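Local coordinates for protein benzoylformate decarboxylase (Mycobacterium smegmatis, PDB 4Q9D) that belongs to the thiamine pyrophosphate-dependent enzyme family, carries a magnesium ion, and is built from three alpha/beta domains, each with a parallel sheet, in a four-chain assembly, at residues T181-P185 and V315-A321; A57-Q62 and A91-L95; S234-D238 and F278-P282. All coordinates share one frame; numbering follows the deposited sequence.

Interaction 1. Residues T181-P185 and V315-A321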
loop_
_atom_site.group_PDB
_atom_site.type_symbol
_atom_site.label_atom_id
_atom_site.label_comp_id
_atom_site.label_asym_id
_atom_site.label_seq_id
_atom_site.Cartn_x
_atom_site.Cartn_y
_atom_site.Cartn_z
ATOM N N THR B 181 11.299 -24.763 9.151
ATOM C CA THR B 181 12.153 -23.571 9.270
ATOM C C THR B 181 13.291 -23.596 8.240
ATOM O O THR B 181 14.093 -22.674 8.181
ATOM C CB THR B 181 12.748 -23.426 10.666
ATOM O OG1 THR B 181 13.453 -24.630 10.983
ATOM C CG2 THR B 181 11.650 -23.225 11.695
ATOM N N ARG B 182 13.346 -24.652 7.433
ATOM C CA ARG B 182 14.365 -24.797 6.397
ATOM C C ARG B 182 13.708 -25.430 5.191
ATOM O O ARG B 182 12.790 -26.242 5.343
ATOM C CB ARG B 182 15.500 -25.765 6.837
ATOM C CG ARG B 182 16.111 -25.489 8.178
ATOM C CD ARG B 182 17.360 -26.356 8.430
ATOM N NE ARG B 182 17.069 -27.799 8.438
ATOM C CZ ARG B 182 17.983 -28.754 8.628
ATOM N NH1 ARG B 182 19.265 -28.428 8.842
ATOM N NH2 ARG B 182 17.619 -30.040 8.613
ATOM N N VAL B 183 14.182 -25.078 3.996
ATOM C CA VAL B 183 13.984 -25.924 2.822
ATOM C C VAL B 183 15.373 -26.340 2.328
ATOM O O VAL B 183 16.358 -25.667 2.623
ATOM C CB VAL B 183 13.152 -25.222 1.709
ATOM C CG1 VAL B 183 11.743 -24.871 2.241
ATOM C CG2 VAL B 183 13.861 -23.955 1.193
ATOM N N ALA B 184 15.465 -27.437 1.586
ATOM C CA ALA B 184 16.758 -27.878 1.062
ATOM C C ALA B 184 16.899 -27.438 -0.372
ATOM O O ALA B 184 15.902 -27.264 -1.045
ATOM C CB ALA B 184 16.885 -29.433 1.153
ATOM N N PRO B 185 18.145 -27.271 -0.853
ATOM C CA PRO B 185 18.378 -27.033 -2.283
ATOM C C PRO B 185 17.781 -28.178 -3.130
ATOM O O PRO B 185 17.759 -29.322 -2.713
ATOM C CB PRO B 185 19.913 -27.073 -2.395
ATOM C CG PRO B 185 20.421 -26.735 -0.992
ATOM C CD PRO B 185 19.406 -27.416 -0.097
ATOM N N VAL B 315 18.020 -21.598 -4.320
ATOM C CA VAL B 315 17.446 -21.264 -3.017
ATOM C C VAL B 315 17.494 -22.504 -2.169
ATOM O O VAL B 315 17.160 -23.601 -2.645
ATOM C CB VAL B 315 15.963 -20.821 -3.138
ATOM C CG1 VAL B 315 15.374 -20.617 -1.773
ATOM C CG2 VAL B 315 15.842 -19.544 -4.014
ATOM N N GLY B 316 17.937 -22.340 -0.929
ATOM C CA GLY B 316 17.947 -23.437 0.017
ATOM C C GLY B 316 18.659 -23.002 1.268
ATOM O O GLY B 316 19.432 -22.034 1.238
ATOM N N ASP B 317 18.407 -23.706 2.362
ATOM C CA ASP B 317 19.114 -23.461 3.611
ATOM C C ASP B 317 20.623 -23.593 3.406
ATOM O O ASP B 317 21.079 -24.555 2.795
ATOM C CB ASP B 317 18.648 -24.469 4.658
ATOM C CG ASP B 317 19.307 -24.260 6.008
ATOM O OD1 ASP B 317 18.741 -23.491 6.841
ATOM O OD2 ASP B 317 20.387 -24.872 6.244
ATOM N N VAL B 318 21.411 -22.648 3.917
ATOM C CA VAL B 318 22.832 -22.632 3.545
ATOM C C VAL B 318 23.582 -23.732 4.283
ATOM O O VAL B 318 24.580 -24.253 3.799
ATOM C CB VAL B 318 23.483 -21.241 3.760
ATOM C CG1 VAL B 318 22.840 -20.244 2.825
ATOM C CG2 VAL B 318 23.338 -20.788 5.224
ATOM N N GLY B 319 23.074 -24.092 5.455
ATOM C CA GLY B 319 23.633 -25.188 6.230
ATOM C C GLY B 319 23.478 -26.521 5.519
ATOM O O GLY B 319 24.436 -27.290 5.395
ATOM N N ILE B 320 22.272 -26.807 5.040
ATOM C CA ILE B 320 22.050 -28.021 4.266
ATOM C C ILE B 320 22.894 -27.996 2.994
ATOM O O ILE B 320 23.489 -28.993 2.607
ATOM C CB ILE B 320 20.556 -28.170 3.889
ATOM C CG1 ILE B 320 19.729 -28.348 5.157
ATOM C CG2 ILE B 320 20.348 -29.357 2.954
ATOM C CD1 ILE B 320 18.234 -28.435 4.890
ATOM N N ALA B 321 22.921 -26.855 2.314
ATOM C CA ALA B 321 23.673 -26.755 1.076
ATOM C C ALA B 321 25.150 -27.071 1.288
ATOM O O ALA B 321 25.723 -27.792 0.490
ATOM C CB ALA B 321 23.504 -25.360 0.410
HETATM O O HOH W 1 20.681 -25.997 8.690
#
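D317 N donates to V183 O over 2.8 Å, a nearly straight bond (168° at the hydrogen) and the one direct hydrogen bond between 181-185 and 315-321. Around it the isoleucine, alanine and proline side chains pack beside a charged pair. The delta carbon of I320, CD1, sits over the centre of the R182 guanidinium, 3.7 Å above its plane, and covers one face of the group. The CG2 branch of the same isoleucine goes the other way: it lies anti to the backbone N and packs on P185 CD at 3.7 Å and on A184 CB. The next residue, A321, meets P185 CG through CB, also at 3.7 Å, and the proline ring is thus seated on the first turn of helix 318-328.

The R182 chain runs past the D317 carboxylate with its methylenes, CD lying 3.6 Å from OD1, and no N-H of the arginine is aimed at the acid. R182 NH1 and D317 OD2 are instead joined through a water, which lies in the guanidinium plane, accepts from NH1 at 2.8 Å and donates to OD2. The salt bridge of R182 goes to D186 of the second subunit, through NH2.

The carboxylate is held from the helix side as well. A chi1 of -178° lets D317 turn OD2 back over the helix start, where the anti lone pair receives I320 N at 3.0 Å. G316, just ahead, lets the two backbones come close beside P185, and its own backbone bonds to T299. A184 meanwhile pairs in an antiparallel ladder with a strand of the second subunit. This is an aspartate N-cap at the start of a helix, placed at the edge of the central domain's Rossmann-like parallel sheet, where the subunits join.

Interaction 2. Residues A57-Q62 and A91-L95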
loop_
_atom_site.group_PDB
_atom_site.type_symbol
_atom_site.label_atom_id
_atom_site.label_comp_id
_atom_site.label_asym_id
_atom_site.label_seq_id
_atom_site.Cartn_x
_atom_site.Cartn_y
_atom_site.Cartn_z
ATOM N N ALA B 57 14.653 -6.896 20.982
ATOM C CA ALA B 57 14.021 -8.171 20.662
ATOM C C ALA B 57 14.800 -8.832 19.560
ATOM O O ALA B 57 14.974 -10.052 19.567
ATOM C CB ALA B 57 12.545 -7.972 20.223
ATOM N N ASP B 58 15.263 -8.022 18.606
ATOM C CA ASP B 58 16.060 -8.512 17.473
ATOM C C ASP B 58 17.315 -9.221 18.028
ATOM O O ASP B 58 17.585 -10.384 17.715
ATOM C CB ASP B 58 16.443 -7.313 16.585
ATOM C CG ASP B 58 17.109 -7.703 15.276
ATOM O OD1 ASP B 58 17.335 -8.910 14.994
ATOM O OD2 ASP B 58 17.385 -6.761 14.478
ATOM N N GLY B 59 18.061 -8.542 18.891
ATOM C CA GLY B 59 19.248 -9.157 19.481
ATOM C C GLY B 59 18.939 -10.416 20.290
ATOM O O GLY B 59 19.671 -11.407 20.219
ATOM N N PHE B 60 17.834 -10.382 21.039
ATOM C CA PHE B 60 17.378 -11.532 21.810
ATOM C C PHE B 60 17.104 -12.721 20.920
ATOM O O PHE B 60 17.591 -13.843 21.181
ATOM C CB PHE B 60 16.105 -11.170 22.610
ATOM C CG PHE B 60 15.639 -12.260 23.596
ATOM C CD1 PHE B 60 16.205 -12.360 24.871
ATOM C CD2 PHE B 60 14.606 -13.143 23.261
ATOM C CE1 PHE B 60 15.756 -13.328 25.789
ATOM C CE2 PHE B 60 14.136 -14.112 24.177
ATOM C CZ PHE B 60 14.714 -14.204 25.434
ATOM N N ALA B 61 16.311 -12.493 19.873
ATOM C CA ALA B 61 15.976 -13.546 18.919
ATOM C C ALA B 61 17.218 -14.105 18.217
ATOM O O ALA B 61 17.347 -15.318 17.969
ATOM C CB ALA B 61 14.968 -13.000 17.875
ATOM N N GLN B 62 18.150 -13.225 17.868
ATOM C CA GLN B 62 19.333 -13.709 17.167
ATOM C C GLN B 62 20.216 -14.565 18.077
ATOM O O GLN B 62 20.734 -15.572 17.644
ATOM C CB GLN B 62 20.132 -12.561 16.600
ATOM C CG GLN B 62 19.473 -11.933 15.380
ATOM C CD GLN B 62 20.431 -11.105 14.573
ATOM O OE1 GLN B 62 21.457 -11.615 14.084
ATOM N NE2 GLN B 62 20.098 -9.815 14.389
ATOM N N ALA B 91 17.926 -8.337 8.566
ATOM C CA ALA B 91 18.603 -9.465 9.241
ATOM C C ALA B 91 17.860 -10.802 9.168
ATOM O O ALA B 91 18.335 -11.820 9.717
ATOM C CB ALA B 91 18.885 -9.119 10.733
ATOM N N ASN B 92 16.691 -10.817 8.535
ATOM C CA ASN B 92 15.844 -12.024 8.573
ATOM C C ASN B 92 15.554 -12.536 10.000
ATOM O O ASN B 92 15.632 -13.729 10.299
ATOM C CB ASN B 92 16.443 -13.134 7.702
ATOM C CG ASN B 92 16.645 -12.692 6.249
ATOM O OD1 ASN B 92 17.762 -12.661 5.749
ATOM N ND2 ASN B 92 15.572 -12.332 5.593
ATOM N N THR B 93 15.232 -11.623 10.898
ATOM C CA THR B 93 14.969 -12.014 12.270
ATOM C C THR B 93 13.474 -12.313 12.467
ATOM O O THR B 93 12.635 -11.484 12.114
ATOM C CB THR B 93 15.375 -10.894 13.224
ATOM O OG1 THR B 93 16.743 -10.538 12.969
ATOM C CG2 THR B 93 15.215 -11.345 14.701
ATOM N N PRO B 94 13.137 -13.502 13.016
ATOM C CA PRO B 94 11.719 -13.842 13.231
ATOM C C PRO B 94 11.110 -13.108 14.422
ATOM O O PRO B 94 11.075 -13.649 15.512
ATOM C CB PRO B 94 11.739 -15.370 13.484
ATOM C CG PRO B 94 13.085 -15.622 14.123
ATOM C CD PRO B 94 14.044 -14.586 13.441
ATOM N N LEU B 95 10.641 -11.882 14.217
ATOM C CA LEU B 95 9.999 -11.149 15.292
ATOM C C LEU B 95 8.504 -11.088 15.055
ATOM O O LEU B 95 8.069 -10.803 13.940
ATOM C CB LEU B 95 10.538 -9.721 15.393
ATOM C CG LEU B 95 12.040 -9.602 15.706
ATOM C CD1 LEU B 95 12.438 -8.152 15.810
ATOM C CD2 LEU B 95 12.363 -10.327 17.022
#
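D58 OD1 is gripped by two donors, one from each segment. T93 OG1 gives it a short bond of 2.7 Å, arriving on the syn side but 34° out of the carboxylate plane. From the opposite face, Q62 NE2 donates at 3.0 Å, one helical turn after D58, with the oxygen close to the plane of the glutamine amide. The acid is stretched toward the loop because CG stands anti to the backbone N (chi1 -172°), and its other oxygen, OD2, accepts from W407 NE1. Both carboxylate oxygens are therefore bonded within a buried setting, and the rotation of the group is fixed from three directions. Q62 is itself anchored at OE1, which accepts from R239 and R213.

Beside this polar group the contact turns apolar. T93 CG2 rests on A61 CB at 3.6 Å, while L95 lays both methyls on the same side of the helix: CD2 lies 3.8 Å from A61 CB and also meets A57, and CD1 reaches the backbone of D58. Small alanines on this side of the helix let the loop come near.

N92 ends helix 82-90 in a Schellman motif, and P94 centres an inverse gamma turn that leads the chain into strand 95-101. Helix 50-64 thus lies against the entry of that strand, with A57 and A61 also packing on strand 68-72, and P94 resting against helix 138-150.

Interaction 3. Residues S234-D238 and F278-P282; sequences SALPD and FRYYP
Charge and hydrogen bonding centre on R279, whose NH1 spans two acceptors of 234-238. It forms a salt bridge with D238 OD1 at 2.9 Å, approaching from above the carboxylate plane (49° out of it), and donates to L236 O at 3.0 Å. Both acceptors lie near the guanidinium plane, at its edge. A water extends the pairing, donating to D238 OD2 and accepting from R279 NH2 at 3.0 Å. Each charge has a further partner: E276 makes a salt bridge with R279 NH2, and R213 with D238 OD2. A chi1 of -174° swings the R279 chain away from its own amide nitrogen, and a bend at chi3 turns the guanidinium toward D238.

Van der Waals contact follows the arginine's stem. CD passes 3.4 Å from A235 O, the same oxygen that S234 OG bonds at 2.7 Å, and OG lies on one face side of the guanidinium, nearest to R279 CD at 4.0 Å.

The apolar packing centres on L236, whose CD1 touches Y281 CB at 3.8 Å, the two side chains crossing at about a right angle. Y112 of the third subunit packs on L236 and R279 and meets the Y281 ring edge-to-face, and S29 of that subunit bonds Y281 OH.

Two acids and two arginines alternate here, E276, R279, D238 and R213, so these four charges probably offset one another. Such a network would be expected to keep D238 ionised and to hold these two irregular loops in a defined relation.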
loop_
_atom_site.group_PDB
_atom_site.type_symbol
_atom_site.label_atom_id
_atom_site.label_comp_id
_atom_site.label_asym_id
_atom_site.label_seq_id
_atom_site.Cartn_x
_atom_site.Cartn_y
_atom_site.Cartn_z
ATOM N N SER B 234 31.365 -11.300 3.872
ATOM C CA SER B 234 30.606 -10.182 3.335
ATOM C C SER B 234 31.256 -8.868 3.729
ATOM O O SER B 234 31.821 -8.746 4.821
ATOM C CB SER B 234 29.170 -10.196 3.911
ATOM O OG SER B 234 28.417 -9.066 3.467
ATOM N N ALA B 235 31.169 -7.875 2.852
ATOM C CA ALA B 235 31.442 -6.504 3.283
ATOM C C ALA B 235 30.361 -6.109 4.294
ATOM O O ALA B 235 29.227 -6.613 4.239
ATOM C CB ALA B 235 31.403 -5.544 2.063
ATOM N N LEU B 236 30.682 -5.212 5.210
ATOM C CA LEU B 236 29.646 -4.666 6.074
ATOM C C LEU B 236 28.794 -5.769 6.720
ATOM O O LEU B 236 27.552 -5.737 6.648
ATOM C CB LEU B 236 28.762 -3.726 5.241
ATOM C CG LEU B 236 29.502 -2.564 4.561
ATOM C CD1 LEU B 236 28.736 -2.086 3.323
ATOM C CD2 LEU B 236 29.735 -1.392 5.559
ATOM N N PRO B 237 29.449 -6.755 7.336
ATOM C CA PRO B 237 28.749 -7.928 7.855
ATOM C C PRO B 237 27.887 -7.583 9.063
ATOM O O PRO B 237 28.345 -6.825 9.919
ATOM C CB PRO B 237 29.918 -8.831 8.299
ATOM C CG PRO B 237 30.933 -7.843 8.782
ATOM C CD PRO B 237 30.882 -6.787 7.692
ATOM N N ASP B 238 26.653 -8.095 9.124
ATOM C CA ASP B 238 25.884 -8.031 10.365
ATOM C C ASP B 238 26.118 -9.308 11.187
ATOM O O ASP B 238 25.790 -9.353 12.355
ATOM C CB ASP B 238 24.370 -7.798 10.122
ATOM C CG ASP B 238 23.803 -8.637 8.960
ATOM O OD1 ASP B 238 24.515 -8.850 7.950
ATOM O OD2 ASP B 238 22.624 -9.047 9.051
ATOM N N PHE B 278 25.992 -8.025 -4.668
ATOM C CA PHE B 278 26.861 -8.055 -3.503
ATOM C C PHE B 278 26.432 -6.891 -2.630
ATOM O O PHE B 278 25.798 -5.961 -3.107
ATOM C CB PHE B 278 28.336 -7.815 -3.867
ATOM C CG PHE B 278 29.001 -8.974 -4.556
ATOM C CD1 PHE B 278 29.505 -10.032 -3.823
ATOM C CD2 PHE B 278 29.135 -8.994 -5.935
ATOM C CE1 PHE B 278 30.142 -11.112 -4.464
ATOM C CE2 PHE B 278 29.770 -10.070 -6.599
ATOM C CZ PHE B 278 30.272 -11.127 -5.851
ATOM N N ARG B 279 26.799 -6.922 -1.360
ATOM C CA ARG B 279 26.448 -5.823 -0.483
ATOM C C ARG B 279 27.316 -4.610 -0.809
ATOM O O ARG B 279 28.362 -4.421 -0.196
ATOM C CB ARG B 279 26.662 -6.226 0.972
ATOM C CG ARG B 279 26.174 -5.183 1.999
ATOM C CD ARG B 279 26.059 -5.840 3.361
ATOM N NE ARG B 279 24.902 -6.738 3.426
ATOM C CZ ARG B 279 24.466 -7.312 4.549
ATOM N NH1 ARG B 279 25.112 -7.132 5.695
ATOM N NH2 ARG B 279 23.410 -8.099 4.521
ATOM N N TYR B 280 26.886 -3.802 -1.772
ATOM C CA TYR B 280 27.611 -2.593 -2.153
ATOM C C TYR B 280 27.055 -1.413 -1.380
ATOM O O TYR B 280 25.877 -1.377 -1.098
ATOM C CB TYR B 280 27.394 -2.271 -3.632
ATOM C CG TYR B 280 27.834 -3.337 -4.636
ATOM C CD1 TYR B 280 29.179 -3.721 -4.765
ATOM C CD2 TYR B 280 26.912 -3.897 -5.496
ATOM C CE1 TYR B 280 29.560 -4.681 -5.704
ATOM C CE2 TYR B 280 27.275 -4.832 -6.449
ATOM C CZ TYR B 280 28.603 -5.214 -6.557
ATOM O OH TYR B 280 28.938 -6.117 -7.532
ATOM N N TYR B 281 27.947 -0.483 -1.036
ATOM C CA TYR B 281 27.614 0.729 -0.295
ATOM C C TYR B 281 27.833 1.955 -1.180
ATOM O O TYR B 281 26.942 2.334 -1.939
ATOM C CB TYR B 281 28.460 0.834 0.975
ATOM C CG TYR B 281 27.925 1.822 1.988
ATOM C CD1 TYR B 281 26.758 2.534 1.746
ATOM C CD2 TYR B 281 28.590 2.042 3.188
ATOM C CE1 TYR B 281 26.267 3.437 2.669
ATOM C CE2 TYR B 281 28.106 2.943 4.117
ATOM C CZ TYR B 281 26.944 3.637 3.853
ATOM O OH TYR B 281 26.458 4.535 4.776
ATOM N N PRO B 282 29.012 2.574 -1.098
ATOM C CA PRO B 282 29.292 3.707 -2.002
ATOM C C PRO B 282 29.384 3.254 -3.454
ATOM O O PRO B 282 29.642 2.070 -3.734
ATOM C CB PRO B 282 30.651 4.225 -1.534
ATOM C CG PRO B 282 31.305 3.052 -0.817
ATOM C CD PRO B 282 30.207 2.133 -0.346
HETATM O O HOH W 2 21.471 -9.365 6.475
#

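In the fold
Following the chain from the N terminus, interaction 2 comes first, closing a loop of 28 residues in the N-terminal domain between helix 50-64 and the approach to strand 95-101. Interaction 1 opens later, at 181-185, and closes only at 315-321, so it brackets nearly the whole central domain. Interaction 3 falls within that span, joining the loop after strand 231-233 to the one after strand 269-273. Interactions 1 and 3 do not touch; their centres are about 22 Å apart. Interactions 2 and 3 do meet, A91 CA lying 4.0 Å from D238 OD2, a point where the N-terminal and central domains touch. Interactions 1 and 3 also border different neighbouring subunits.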